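Local atomic coordinates of arabinogalactan endo-1,4-beta-galactosidase (Ignisphaera aggregans, PDB entry 7OSK), a protein that probably cleaves internal beta-1,4-galactosidic bonds of galactan and arabinogalactan, using the calcium-binding family 53 glycoside hydrolase domain present here. Residues 86-91 / 389-394; 93-98 / 115-120; 191-196 / 231-236; 276-281 / 339-344. All blocks are in the same frame, centred on the assembly; numbering follows the deposited sequence.

Contact 1 (86-91 / 389-394); sequences NGVNWI and KVFRLV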
loop_
_atom_site.group_PDB
_atom_site.type_symbol
_atom_site.label_atom_id
_atom_site.label_comp_id
_atom_site.label_asym_id
_atom_site.label_seq_id
_atom_site.Cartn_x
_atom_site.Cartn_y
_atom_site.Cartn_z
ATOM N N ASN A 86 -10.394 11.105 11.659
ATOM C CA ASN A 86 -9.105 11.768 11.500
ATOM C C ASN A 86 -8.858 12.232 10.068
ATOM O O ASN A 86 -7.858 12.894 9.790
ATOM C CB ASN A 86 -7.976 10.840 11.943
ATOM C CG ASN A 86 -7.684 10.948 13.429
ATOM O OD1 ASN A 86 -6.830 11.730 13.847
ATOM N ND2 ASN A 86 -8.399 10.168 14.234
ATOM N N GLY A 87 -9.767 11.874 9.165
ATOM C CA GLY A 87 -9.723 12.360 7.798
ATOM C C GLY A 87 -9.419 11.295 6.762
ATOM O O GLY A 87 -9.467 11.567 5.562
ATOM N N VAL A 88 -9.102 10.087 7.213
ATOM C CA VAL A 88 -8.799 8.999 6.292
ATOM C C VAL A 88 -10.074 8.513 5.608
ATOM O O VAL A 88 -11.063 8.216 6.276
ATOM C CB VAL A 88 -8.113 7.821 7.015
ATOM C CG1 VAL A 88 -7.895 6.648 6.066
ATOM C CG2 VAL A 88 -6.787 8.269 7.613
ATOM N N ASN A 89 -10.042 8.428 4.279
ATOM C CA ASN A 89 -11.218 8.041 3.498
ATOM C C ASN A 89 -11.016 6.783 2.659
ATOM O O ASN A 89 -11.976 6.248 2.103
ATOM C CB ASN A 89 -11.638 9.188 2.580
ATOM C CG ASN A 89 -10.488 9.726 1.757
ATOM O OD1 ASN A 89 -9.402 9.150 1.740
ATOM N ND2 ASN A 89 -10.723 10.833 1.062
ATOM N N TRP A 90 -9.771 6.324 2.562
ATOM C CA TRP A 90 -9.448 5.126 1.791
ATOM C C TRP A 90 -8.660 4.118 2.618
ATOM O O TRP A 90 -7.903 4.489 3.516
ATOM C CB TRP A 90 -8.650 5.490 0.539
ATOM C CG TRP A 90 -9.495 5.891 -0.622
ATOM C CD1 TRP A 90 -10.144 7.077 -0.794
ATOM C CD2 TRP A 90 -9.777 5.106 -1.787
ATOM N NE1 TRP A 90 -10.817 7.079 -1.993
ATOM C CE2 TRP A 90 -10.606 5.880 -2.621
ATOM C CE3 TRP A 90 -9.408 3.824 -2.204
ATOM C CZ2 TRP A 90 -11.075 5.413 -3.848
ATOM C CZ3 TRP A 90 -9.874 3.362 -3.423
ATOM C CH2 TRP A 90 -10.699 4.155 -4.230
ATOM N N ILE A 91 -8.850 2.842 2.294
ATOM C CA ILE A 91 -8.157 1.743 2.955
ATOM C C ILE A 91 -7.449 0.882 1.916
ATOM O O ILE A 91 -8.054 0.463 0.927
ATOM C CB ILE A 91 -9.133 0.862 3.773
ATOM C CG1 ILE A 91 -9.905 1.706 4.794
ATOM C CG2 ILE A 91 -8.385 -0.268 4.471
ATOM C CD1 ILE A 91 -9.035 2.358 5.858
ATOM N N LYS A 389 -4.152 13.536 12.320
ATOM C CA LYS A 389 -5.088 14.563 11.873
ATOM C C LYS A 389 -4.595 15.259 10.608
ATOM O O LYS A 389 -5.215 16.211 10.134
ATOM C CB LYS A 389 -5.308 15.603 12.973
ATOM C CG LYS A 389 -5.872 15.045 14.264
ATOM C CD LYS A 389 -5.946 16.126 15.330
ATOM C CE LYS A 389 -6.510 15.590 16.634
ATOM N NZ LYS A 389 -6.512 16.630 17.700
ATOM N N VAL A 390 -3.477 14.790 10.067
ATOM C CA VAL A 390 -2.906 15.397 8.872
ATOM C C VAL A 390 -3.842 15.208 7.682
ATOM O O VAL A 390 -3.887 16.042 6.781
ATOM C CB VAL A 390 -1.513 14.805 8.549
ATOM C CG1 VAL A 390 -1.624 13.332 8.161
ATOM C CG2 VAL A 390 -0.828 15.604 7.447
ATOM N N PHE A 391 -4.598 14.115 7.689
ATOM C CA PHE A 391 -5.529 13.816 6.603
ATOM C C PHE A 391 -6.833 14.612 6.718
ATOM O O PHE A 391 -7.758 14.416 5.928
ATOM C CB PHE A 391 -5.845 12.320 6.577
ATOM C CG PHE A 391 -4.626 11.442 6.555
ATOM C CD1 PHE A 391 -4.004 11.126 5.360
ATOM C CD2 PHE A 391 -4.106 10.926 7.730
ATOM C CE1 PHE A 391 -2.888 10.318 5.336
ATOM C CE2 PHE A 391 -2.987 10.113 7.711
ATOM C CZ PHE A 391 -2.377 9.810 6.512
ATOM N N ARG A 392 -6.902 15.497 7.711
ATOM C CA ARG A 392 -8.077 16.338 7.928
ATOM C C ARG A 392 -7.667 17.804 7.994
ATOM O O ARG A 392 -8.401 18.688 7.549
ATOM C CB ARG A 392 -8.795 15.927 9.218
ATOM C CG ARG A 392 -10.094 16.674 9.500
ATOM C CD ARG A 392 -10.555 16.429 10.928
ATOM N NE ARG A 392 -9.664 17.062 11.900
ATOM C CZ ARG A 392 -9.677 16.817 13.208
ATOM N NH1 ARG A 392 -10.531 15.940 13.722
ATOM N NH2 ARG A 392 -8.827 17.449 14.007
ATOM N N LEU A 393 -6.486 18.054 8.548
ATOM C CA LEU A 393 -6.002 19.413 8.747
ATOM C C LEU A 393 -5.386 20.003 7.480
ATOM O O LEU A 393 -5.018 21.179 7.451
ATOM C CB LEU A 393 -4.984 19.438 9.888
ATOM C CG LEU A 393 -5.544 19.161 11.284
ATOM C CD1 LEU A 393 -4.415 19.032 12.291
ATOM C CD2 LEU A 393 -6.513 20.255 11.709
ATOM N N VAL A 394 -5.273 19.192 6.433
ATOM C CA VAL A 394 -4.827 19.695 5.136
ATOM C C VAL A 394 -5.947 20.493 4.474
ATOM O O VAL A 394 -5.717 21.197 3.489
ATOM C CB VAL A 394 -4.370 18.561 4.179
ATOM C CG1 VAL A 394 -2.965 18.100 4.528
ATOM C CG2 VAL A 394 -5.352 17.389 4.183
#
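V88 lays its methyl CG2 over a face of the F391 ring, 4.2 Å from the ring centre, in a CH-pi contact. The two side chains run side by side and point the same way. F391 CG stands anti to its own carbonyl carbon (chi1 -52°), which leaves it 4.0 Å from V88 CG2. The ring also touches strands 51-55 and 346-352 of the barrel wall. A flat, apolar ring suits this seam.

No conventional hydrogen bond joins the two backbones. G87 CA directs a C-H at the carbonyl of F391, CA to O 3.4 Å. The glycine has a positive phi of 113° as the residue closing a Schellman motif at the end of helix 79-85, and any side chain there would run into that same carbonyl. Beside it, the N86 carbonyl makes van der Waals contact with the R392 side chain, O to CB 3.2 Å.

N86 OD1 lies against the K389 chain, 3.5 Å from K389 CG, while the amide's ND2 is held by I82 O, one turn back in the helix. R392 NH1 bonds weakly to E85 O, adding a tie to this helix end.

The weakly bonded helix 390-393 thus packs against the turn leading from helix 79-85 into strand 90-95, and F391 covers the junction of first and last strands that closes the TIM barrel.

Contact 2 (93-98 / 115-120); sequences LRVWND and PRMTDF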
loop_
_atom_site.group_PDB
_atom_site.type_symbol
_atom_site.label_atom_id
_atom_site.label_comp_id
_atom_site.label_asym_id
_atom_site.label_seq_id
_atom_site.Cartn_x
_atom_site.Cartn_y
_atom_site.Cartn_z
ATOM N N LEU A 93 -5.272 -2.654 1.335
ATOM C CA LEU A 93 -4.999 -3.965 1.917
ATOM C C LEU A 93 -4.280 -4.863 0.922
ATOM O O LEU A 93 -4.704 -4.993 -0.225
ATOM C CB LEU A 93 -6.300 -4.637 2.365
ATOM C CG LEU A 93 -7.119 -3.938 3.451
ATOM C CD1 LEU A 93 -8.470 -4.611 3.595
ATOM C CD2 LEU A 93 -6.373 -3.937 4.777
ATOM N N ARG A 94 -3.189 -5.480 1.367
ATOM C CA ARG A 94 -2.500 -6.478 0.559
ATOM C C ARG A 94 -3.148 -7.838 0.780
ATOM O O ARG A 94 -3.729 -8.088 1.834
ATOM C CB ARG A 94 -1.008 -6.533 0.900
ATOM C CG ARG A 94 -0.704 -6.870 2.348
ATOM C CD ARG A 94 0.790 -7.045 2.576
ATOM N NE ARG A 94 1.110 -7.221 3.992
ATOM C CZ ARG A 94 1.296 -6.224 4.853
ATOM N NH1 ARG A 94 1.193 -4.962 4.455
ATOM N NH2 ARG A 94 1.583 -6.490 6.119
ATOM N N VAL A 95 -3.047 -8.707 -0.221
ATOM C CA VAL A 95 -3.616 -10.048 -0.139
ATOM C C VAL A 95 -2.620 -11.083 -0.652
ATOM O O VAL A 95 -2.229 -11.061 -1.821
ATOM C CB VAL A 95 -4.937 -10.158 -0.946
ATOM C CG1 VAL A 95 -5.458 -11.591 -0.944
ATOM C CG2 VAL A 95 -5.988 -9.214 -0.385
ATOM N N TRP A 96 -2.213 -11.982 0.239
ATOM C CA TRP A 96 -1.364 -13.110 -0.123
ATOM C C TRP A 96 -2.242 -14.331 -0.362
ATOM O O TRP A 96 -3.269 -14.503 0.295
ATOM C CB TRP A 96 -0.334 -13.390 0.973
ATOM C CG TRP A 96 0.678 -12.292 1.144
ATOM C CD1 TRP A 96 1.281 -11.571 0.154
ATOM C CD2 TRP A 96 1.196 -11.785 2.379
ATOM N NE1 TRP A 96 2.144 -10.651 0.696
ATOM C CE2 TRP A 96 2.111 -10.764 2.061
ATOM C CE3 TRP A 96 0.975 -12.097 3.722
ATOM C CZ2 TRP A 96 2.803 -10.051 3.036
ATOM C CZ3 TRP A 96 1.667 -11.387 4.691
ATOM C CH2 TRP A 96 2.567 -10.376 4.343
ATOM N N ASN A 97 -1.841 -15.174 -1.309
ATOM C CA ASN A 97 -2.653 -16.319 -1.700
ATOM C C ASN A 97 -2.772 -17.345 -0.581
ATOM O O ASN A 97 -3.876 -17.750 -0.217
ATOM C CB ASN A 97 -2.070 -16.978 -2.950
ATOM C CG ASN A 97 -2.110 -16.066 -4.163
ATOM O OD1 ASN A 97 -2.009 -14.845 -4.043
ATOM N ND2 ASN A 97 -2.266 -16.658 -5.340
ATOM N N ASP A 98 -1.630 -17.756 -0.040
ATOM C CA ASP A 98 -1.591 -18.748 1.028
ATOM C C ASP A 98 -0.389 -18.512 1.937
ATOM O O ASP A 98 0.630 -19.191 1.809
ATOM C CB ASP A 98 -1.541 -20.162 0.443
ATOM C CG ASP A 98 -1.532 -21.236 1.512
ATOM O OD1 ASP A 98 -2.171 -21.036 2.565
ATOM O OD2 ASP A 98 -0.883 -22.280 1.300
ATOM N N PRO A 115 -9.651 -14.433 3.153
ATOM C CA PRO A 115 -10.754 -14.383 4.122
ATOM C C PRO A 115 -10.591 -13.301 5.195
ATOM O O PRO A 115 -11.570 -12.621 5.503
ATOM C CB PRO A 115 -10.725 -15.777 4.757
ATOM C CG PRO A 115 -10.095 -16.642 3.736
ATOM C CD PRO A 115 -9.061 -15.782 3.079
ATOM N N ARG A 116 -9.391 -13.149 5.752
ATOM C CA ARG A 116 -9.161 -12.156 6.802
ATOM C C ARG A 116 -9.158 -10.735 6.246
ATOM O O ARG A 116 -9.648 -9.810 6.891
ATOM C CB ARG A 116 -7.841 -12.429 7.530
ATOM C CG ARG A 116 -7.321 -11.241 8.334
ATOM C CD ARG A 116 -6.401 -11.652 9.481
ATOM N NE ARG A 116 -5.527 -12.776 9.143
ATOM C CZ ARG A 116 -5.602 -13.994 9.680
ATOM N NH1 ARG A 116 -6.514 -14.288 10.601
ATOM N NH2 ARG A 116 -4.750 -14.932 9.290
ATOM N N MET A 117 -8.604 -10.563 5.051
ATOM C CA MET A 117 -8.533 -9.247 4.429
ATOM C C MET A 117 -9.899 -8.784 3.943
ATOM O O MET A 117 -10.212 -7.598 3.995
ATOM C CB MET A 117 -7.546 -9.262 3.262
ATOM C CG MET A 117 -6.092 -9.381 3.682
ATOM S SD MET A 117 -5.522 -7.964 4.643
ATOM C CE MET A 117 -5.714 -8.576 6.317
ATOM N N THR A 118 -10.711 -9.722 3.470
ATOM C CA THR A 118 -12.028 -9.393 2.939
ATOM C C THR A 118 -12.976 -8.949 4.052
ATOM O O THR A 118 -13.833 -8.089 3.840
ATOM C CB THR A 118 -12.643 -10.591 2.185
ATOM O OG1 THR A 118 -11.819 -10.923 1.059
ATOM C CG2 THR A 118 -14.049 -10.268 1.692
ATOM N N ASP A 119 -12.822 -9.536 5.235
ATOM C CA ASP A 119 -13.688 -9.203 6.358
ATOM C C ASP A 119 -13.470 -7.764 6.803
ATOM O O ASP A 119 -14.409 -7.089 7.221
ATOM C CB ASP A 119 -13.450 -10.149 7.536
ATOM C CG ASP A 119 -14.245 -9.750 8.765
ATOM O OD1 ASP A 119 -15.459 -10.047 8.813
ATOM O OD2 ASP A 119 -13.659 -9.130 9.679
ATOM N N PHE A 120 -12.230 -7.299 6.715
ATOM C CA PHE A 120 -11.908 -5.933 7.106
ATOM C C PHE A 120 -12.369 -4.952 6.035
ATOM O O PHE A 120 -12.939 -3.905 6.341
ATOM C CB PHE A 120 -10.407 -5.781 7.351
ATOM C CG PHE A 120 -10.032 -4.481 8.002
ATOM C CD1 PHE A 120 -10.230 -4.292 9.360
ATOM C CD2 PHE A 120 -9.486 -3.450 7.262
ATOM C CE1 PHE A 120 -9.890 -3.101 9.965
ATOM C CE2 PHE A 120 -9.144 -2.255 7.863
ATOM C CZ PHE A 120 -9.345 -2.082 9.216
#
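V95 and M117 make the nearest backbone approach, CA to CA 6.8 Å, where strand 93-95 and helix 115-120 run nearly antiparallel at 156° with their axes 8.7 Å apart. This is the first half of a beta-alpha-beta unit of the TIM barrel: strand 90-95 lies under helix 114-126, and strand 130-135 follows.

Flexible, unbranched M117 suits the centre of this buried interface. Its CG lies 3.3 Å from R94 O, and the bend at chi2 (-64°) brings SD to the same R94 O (3.3 Å) and to L93 CB (4.1 Å). V95 CG2 packs on M117 CB at 4.0 Å, the two side chains sliding past each other in opposite directions. P60 of helix 59-65 also touches M117 and F120. R94 points its CB away from the helix, and its guanidinium forms a salt bridge with E58.

L93 fits its forked end between M117 and F120: CD1 meets M117 O at 3.5 Å, and both methyls reach F120 CD2. An alanine here would probably open a gap at the edge of the F120 ring and beside M117 O, though its CB would stay near M117 SD. L93 CD1 sits in the plane of the F120 ring, at its edge, 4.0 Å from CD2.

Contact 3 (191-196 / 231-236); sequences EINNGF and IHLAGV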
loop_
_atom_site.group_PDB
_atom_site.type_symbol
_atom_site.label_atom_id
_atom_site.label_comp_id
_atom_site.label_asym_id
_atom_site.label_seq_id
_atom_site.Cartn_x
_atom_site.Cartn_y
_atom_site.Cartn_z
ATOM N N GLU A 191 4.734 -3.487 -6.455
ATOM C CA GLU A 191 6.019 -2.967 -6.906
ATOM C C GLU A 191 6.629 -3.895 -7.954
ATOM O O GLU A 191 7.666 -4.523 -7.731
ATOM C CB GLU A 191 6.963 -2.784 -5.717
ATOM C CG GLU A 191 6.451 -1.787 -4.689
ATOM C CD GLU A 191 7.393 -1.605 -3.516
ATOM O OE1 GLU A 191 8.497 -2.185 -3.535
ATOM O OE2 GLU A 191 7.028 -0.874 -2.574
ATOM N N ILE A 192 5.966 -3.966 -9.104
ATOM C CA ILE A 192 6.318 -4.912 -10.157
ATOM C C ILE A 192 7.360 -4.331 -11.115
ATOM O O ILE A 192 7.296 -4.549 -12.323
ATOM C CB ILE A 192 5.061 -5.339 -10.949
ATOM C CG1 ILE A 192 4.258 -4.110 -11.383
ATOM C CG2 ILE A 192 4.181 -6.236 -10.096
ATOM C CD1 ILE A 192 3.473 -4.313 -12.658
ATOM N N ASN A 193 8.319 -3.591 -10.564
ATOM C CA ASN A 193 9.394 -3.000 -11.354
ATOM C C ASN A 193 10.117 -4.048 -12.195
ATOM O O ASN A 193 10.247 -3.905 -13.413
ATOM C CB ASN A 193 10.401 -2.292 -10.441
ATOM C CG ASN A 193 9.771 -1.177 -9.624
ATOM O OD1 ASN A 193 8.651 -1.314 -9.128
ATOM N ND2 ASN A 193 10.489 -0.066 -9.484
ATOM N N ASN A 194 10.574 -5.105 -11.532
ATOM C CA ASN A 194 11.279 -6.193 -12.193
ATOM C C ASN A 194 10.317 -7.323 -12.528
ATOM O O ASN A 194 10.713 -8.484 -12.645
ATOM C CB ASN A 194 12.416 -6.697 -11.305
ATOM C CG ASN A 194 13.413 -5.608 -10.972
ATOM O OD1 ASN A 194 13.679 -4.729 -11.788
ATOM N ND2 ASN A 194 13.965 -5.653 -9.766
ATOM N N GLY A 195 9.045 -6.969 -12.681
ATOM C CA GLY A 195 8.008 -7.940 -12.963
ATOM C C GLY A 195 7.530 -8.635 -11.703
ATOM O O GLY A 195 7.859 -8.225 -10.589
ATOM N N PHE A 196 6.746 -9.692 -11.889
ATOM C CA PHE A 196 6.223 -10.497 -10.788
ATOM C C PHE A 196 6.157 -11.953 -11.223
ATOM O O PHE A 196 6.318 -12.254 -12.403
ATOM C CB PHE A 196 4.836 -10.009 -10.323
ATOM C CG PHE A 196 3.711 -10.232 -11.323
ATOM C CD1 PHE A 196 3.926 -10.158 -12.694
ATOM C CD2 PHE A 196 2.424 -10.503 -10.874
ATOM C CE1 PHE A 196 2.884 -10.356 -13.592
ATOM C CE2 PHE A 196 1.380 -10.703 -11.770
ATOM C CZ PHE A 196 1.611 -10.629 -13.126
ATOM N N ILE A 231 -1.139 -0.057 -11.632
ATOM C CA ILE A 231 0.217 -0.543 -11.846
ATOM C C ILE A 231 1.141 0.136 -10.843
ATOM O O ILE A 231 1.340 1.352 -10.890
ATOM C CB ILE A 231 0.697 -0.272 -13.288
ATOM C CG1 ILE A 231 -0.140 -1.073 -14.292
ATOM C CG2 ILE A 231 2.177 -0.608 -13.443
ATOM C CD1 ILE A 231 -0.054 -2.586 -14.130
ATOM N N HIS A 232 1.703 -0.661 -9.939
ATOM C CA HIS A 232 2.491 -0.142 -8.827
ATOM C C HIS A 232 3.985 -0.288 -9.087
ATOM O O HIS A 232 4.463 -1.371 -9.428
ATOM C CB HIS A 232 2.102 -0.867 -7.534
ATOM C CG HIS A 232 2.763 -0.323 -6.309
ATOM N ND1 HIS A 232 2.785 -1.010 -5.110
ATOM C CD2 HIS A 232 3.421 0.838 -6.079
ATOM C CE1 HIS A 232 3.426 -0.300 -4.207
ATOM N NE2 HIS A 232 3.826 0.829 -4.769
ATOM N N LEU A 233 4.710 0.816 -8.929
ATOM C CA LEU A 233 6.161 0.823 -9.075
ATOM C C LEU A 233 6.817 1.445 -7.851
ATOM O O LEU A 233 6.206 2.255 -7.156
ATOM C CB LEU A 233 6.573 1.586 -10.335
ATOM C CG LEU A 233 6.171 0.970 -11.675
ATOM C CD1 LEU A 233 6.657 1.855 -12.811
ATOM C CD2 LEU A 233 6.722 -0.441 -11.826
ATOM N N ALA A 234 8.064 1.059 -7.598
ATOM C CA ALA A 234 8.819 1.563 -6.455
ATOM C C ALA A 234 9.952 2.488 -6.897
ATOM O O ALA A 234 10.607 2.253 -7.916
ATOM C CB ALA A 234 9.371 0.407 -5.642
ATOM N N GLY A 235 10.179 3.538 -6.113
ATOM C CA GLY A 235 11.211 4.513 -6.412
ATOM C C GLY A 235 10.654 5.710 -7.154
ATOM O O GLY A 235 9.461 5.756 -7.467
ATOM N N VAL A 236 11.519 6.682 -7.425
ATOM C CA VAL A 236 11.133 7.869 -8.175
ATOM C C VAL A 236 12.118 8.136 -9.315
ATOM O O VAL A 236 12.252 9.266 -9.785
ATOM C CB VAL A 236 11.032 9.112 -7.255
ATOM C CG1 VAL A 236 9.734 9.085 -6.458
ATOM C CG2 VAL A 236 12.233 9.191 -6.325
#
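The H232 imidazole carries E191 CG over one face, 3.4 Å above the plane and displaced toward the rim, near CE1. The glutamate's extended chain runs alongside the histidine, and its carboxylate plane stands 83° from the ring. A234, with only a methyl, leaves room for the carboxylate: E191 OE1 lies 3.5 Å from A234 CB.

The other flat group, the N193 amide, faces the strand edge like a peptide: A234 N donates to OD1 (2.9 Å) and ND2 donates to A234 O (2.8 Å), each on an in-plane lone pair. I192 N adds a bond to H232 O at 3.0 Å. An alanine in place of N193 would probably leave A234 N and O without these mates and the 192-195 turn freer to shift.

S261 OG bonds both H232 NE2 and E191 OE2, positioning a carboxylate that lies close to another acid, E292. Glutamates after the fourth strand and on the seventh are consistent with the acid/base and nucleophile pair of TIM-barrel glycosidases of this clan.

Contact 4 (276-281 / 339-344); sequences LVRTLV and YEEGKD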
loop_
_atom_site.group_PDB
_atom_site.type_symbol
_atom_site.label_atom_id
_atom_site.label_comp_id
_atom_site.label_asym_id
_atom_site.label_seq_id
_atom_site.Cartn_x
_atom_site.Cartn_y
_atom_site.Cartn_z
ATOM N N LEU A 276 9.209 13.407 -10.783
ATOM C CA LEU A 276 8.531 12.219 -11.284
ATOM C C LEU A 276 7.088 12.533 -11.655
ATOM O O LEU A 276 6.614 12.142 -12.720
ATOM C CB LEU A 276 8.559 11.092 -10.250
ATOM C CG LEU A 276 7.833 9.813 -10.687
ATOM C CD1 LEU A 276 8.536 9.175 -11.881
ATOM C CD2 LEU A 276 7.715 8.834 -9.542
ATOM N N VAL A 277 6.392 13.232 -10.765
ATOM C CA VAL A 277 4.976 13.513 -10.956
ATOM C C VAL A 277 4.745 14.302 -12.243
ATOM O O VAL A 277 3.945 13.895 -13.085
ATOM C CB VAL A 277 4.388 14.291 -9.756
ATOM C CG1 VAL A 277 2.941 14.702 -10.030
ATOM C CG2 VAL A 277 4.460 13.450 -8.489
ATOM N N ARG A 278 5.446 15.422 -12.396
ATOM C CA ARG A 278 5.254 16.279 -13.562
ATOM C C ARG A 278 5.637 15.563 -14.858
ATOM O O ARG A 278 5.139 15.897 -15.931
ATOM C CB ARG A 278 6.060 17.574 -13.420
ATOM C CG ARG A 278 7.561 17.411 -13.589
ATOM C CD ARG A 278 8.272 18.750 -13.503
ATOM N NE ARG A 278 8.413 19.221 -12.125
ATOM C CZ ARG A 278 7.567 20.042 -11.507
ATOM N NH1 ARG A 278 6.488 20.507 -12.128
ATOM N NH2 ARG A 278 7.807 20.402 -10.253
ATOM N N THR A 279 6.529 14.584 -14.752
ATOM C CA THR A 279 6.954 13.811 -15.913
ATOM C C THR A 279 5.864 12.828 -16.332
ATOM O O THR A 279 5.738 12.491 -17.509
ATOM C CB THR A 279 8.260 13.034 -15.630
ATOM O OG1 THR A 279 9.255 13.934 -15.125
ATOM C CG2 THR A 279 8.783 12.361 -16.896
ATOM N N LEU A 280 5.077 12.372 -15.363
ATOM C CA LEU A 280 3.993 11.430 -15.628
ATOM C C LEU A 280 2.741 12.122 -16.165
ATOM O O LEU A 280 2.029 11.563 -17.000
ATOM C CB LEU A 280 3.643 10.647 -14.359
ATOM C CG LEU A 280 4.292 9.265 -14.220
ATOM C CD1 LEU A 280 5.803 9.348 -14.347
ATOM C CD2 LEU A 280 3.907 8.618 -12.898
ATOM N N VAL A 281 2.468 13.333 -15.687
ATOM C CA VAL A 281 1.265 14.049 -16.097
ATOM C C VAL A 281 1.394 14.592 -17.519
ATOM O O VAL A 281 0.390 14.825 -18.190
ATOM C CB VAL A 281 0.936 15.223 -15.142
ATOM C CG1 VAL A 281 0.729 14.715 -13.724
ATOM C CG2 VAL A 281 2.027 16.278 -15.185
ATOM N N TYR A 339 -0.380 17.109 -5.439
ATOM C CA TYR A 339 -1.498 17.837 -6.029
ATOM C C TYR A 339 -1.033 19.043 -6.839
ATOM O O TYR A 339 -1.589 19.338 -7.897
ATOM C CB TYR A 339 -2.478 18.293 -4.944
ATOM C CG TYR A 339 -3.654 19.071 -5.491
ATOM C CD1 TYR A 339 -4.453 18.540 -6.496
ATOM C CD2 TYR A 339 -3.967 20.334 -5.003
ATOM C CE1 TYR A 339 -5.529 19.247 -7.004
ATOM C CE2 TYR A 339 -5.043 21.048 -5.505
ATOM C CZ TYR A 339 -5.820 20.500 -6.506
ATOM O OH TYR A 339 -6.891 21.203 -7.010
ATOM N N GLU A 340 -0.014 19.734 -6.341
ATOM C CA GLU A 340 0.491 20.937 -6.997
ATOM C C GLU A 340 1.107 20.621 -8.359
ATOM O O GLU A 340 1.143 21.476 -9.245
ATOM C CB GLU A 340 1.517 21.636 -6.101
ATOM C CG GLU A 340 0.891 22.352 -4.910
ATOM C CD GLU A 340 1.913 22.824 -3.898
ATOM O OE1 GLU A 340 3.121 22.803 -4.216
ATOM O OE2 GLU A 340 1.507 23.217 -2.783
ATOM N N GLU A 341 1.584 19.390 -8.516
ATOM C CA GLU A 341 2.187 18.942 -9.766
ATOM C C GLU A 341 1.239 18.020 -10.526
ATOM O O GLU A 341 1.112 18.114 -11.748
ATOM C CB GLU A 341 3.504 18.214 -9.494
ATOM C CG GLU A 341 4.431 18.926 -8.524
ATOM C CD GLU A 341 5.055 20.178 -9.106
ATOM O OE1 GLU A 341 4.711 20.548 -10.249
ATOM O OE2 GLU A 341 5.904 20.788 -8.420
ATOM N N GLY A 342 0.585 17.126 -9.793
ATOM C CA GLY A 342 -0.326 16.166 -10.387
ATOM C C GLY A 342 -1.552 16.823 -10.987
ATOM O O GLY A 342 -2.178 16.266 -11.891
ATOM N N LYS A 343 -1.892 18.007 -10.481
ATOM C CA LYS A 343 -3.042 18.765 -10.969
ATOM C C LYS A 343 -4.321 17.922 -10.864
ATOM O O LYS A 343 -4.684 17.475 -9.775
ATOM C CB LYS A 343 -2.801 19.226 -12.413
ATOM C CG LYS A 343 -1.502 20.000 -12.628
ATOM C CD LYS A 343 -1.692 21.506 -12.538
ATOM C CE LYS A 343 -0.839 22.114 -11.438
ATOM N NZ LYS A 343 0.611 21.811 -11.609
ATOM N N ASP A 344 -4.992 17.702 -11.993
ATOM C CA ASP A 344 -6.241 16.942 -12.019
ATOM C C ASP A 344 -6.005 15.435 -12.135
ATOM O O ASP A 344 -6.952 14.647 -12.086
ATOM C CB ASP A 344 -7.133 17.416 -13.174
ATOM C CG ASP A 344 -6.360 17.628 -14.465
ATOM O OD1 ASP A 344 -6.161 16.646 -15.213
ATOM O OD2 ASP A 344 -5.948 18.779 -14.725
#
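Two neighbouring helices on the outside of the TIM barrel meet here: helix 270-283, which follows the sixth strand, and the last turn of helix 324-342, which leads toward the eighth. The backbones come close, R278 CA and E341 CA lying 5.6 Å apart.

In the inner part of the contact V277 CG1 packs on the backbone N of G342 at 3.4 Å, and V281 CG1 on G342 O at 3.8 Å. The same V277 methyl touches E341 CB at 3.6 Å. The compact, branched valines, one turn apart on helix 270-283, present methyls to the backbone of the facing turn. K343 then leaves the helix with a positive phi of 57°.

Toward solvent the contact becomes ionic. R278 NH1 meets E341 OE1 at 2.6 Å and NH2 meets OE2 at 2.7 Å, a salt bridge whose two hydrogen bonds are both weak in angle. The side chains lie side by side, yet the guanidinium and carboxylate planes are 85° apart, so this is not the coplanar two-pronged pairing. The glutamate reaches its place through a bend at chi2 (-71°).

R274 is a second partner for E341 OE2 and also pairs with E340. The acidic end of helix 324-342 is therefore probably compensated by arginines of helix 270-283, although the link through solvent-exposed R278, with its poor angles, is likely to be a modest one.

In the fold
From the N terminus, the chain enters contact 1 at 86-91, runs into strand 90-95, and soon closes contact 2, a short loop back from helix 114-126. Contact 3 joins the loop after the fourth strand to the fifth strand, and contact 4 pairs the outer helices 270-283 and 324-342. These three follow one another in series, and all lie within the span that contact 1 completes at 389-394, where the C-terminal helix returns to the beginning of the barrel. Contacts 1 and 2 share strand 90-95 and touch through I91 and F120; contacts 3 and 4 touch through V236 and L276. Contacts 2 and 4 lie on opposite sides of the chain's centre.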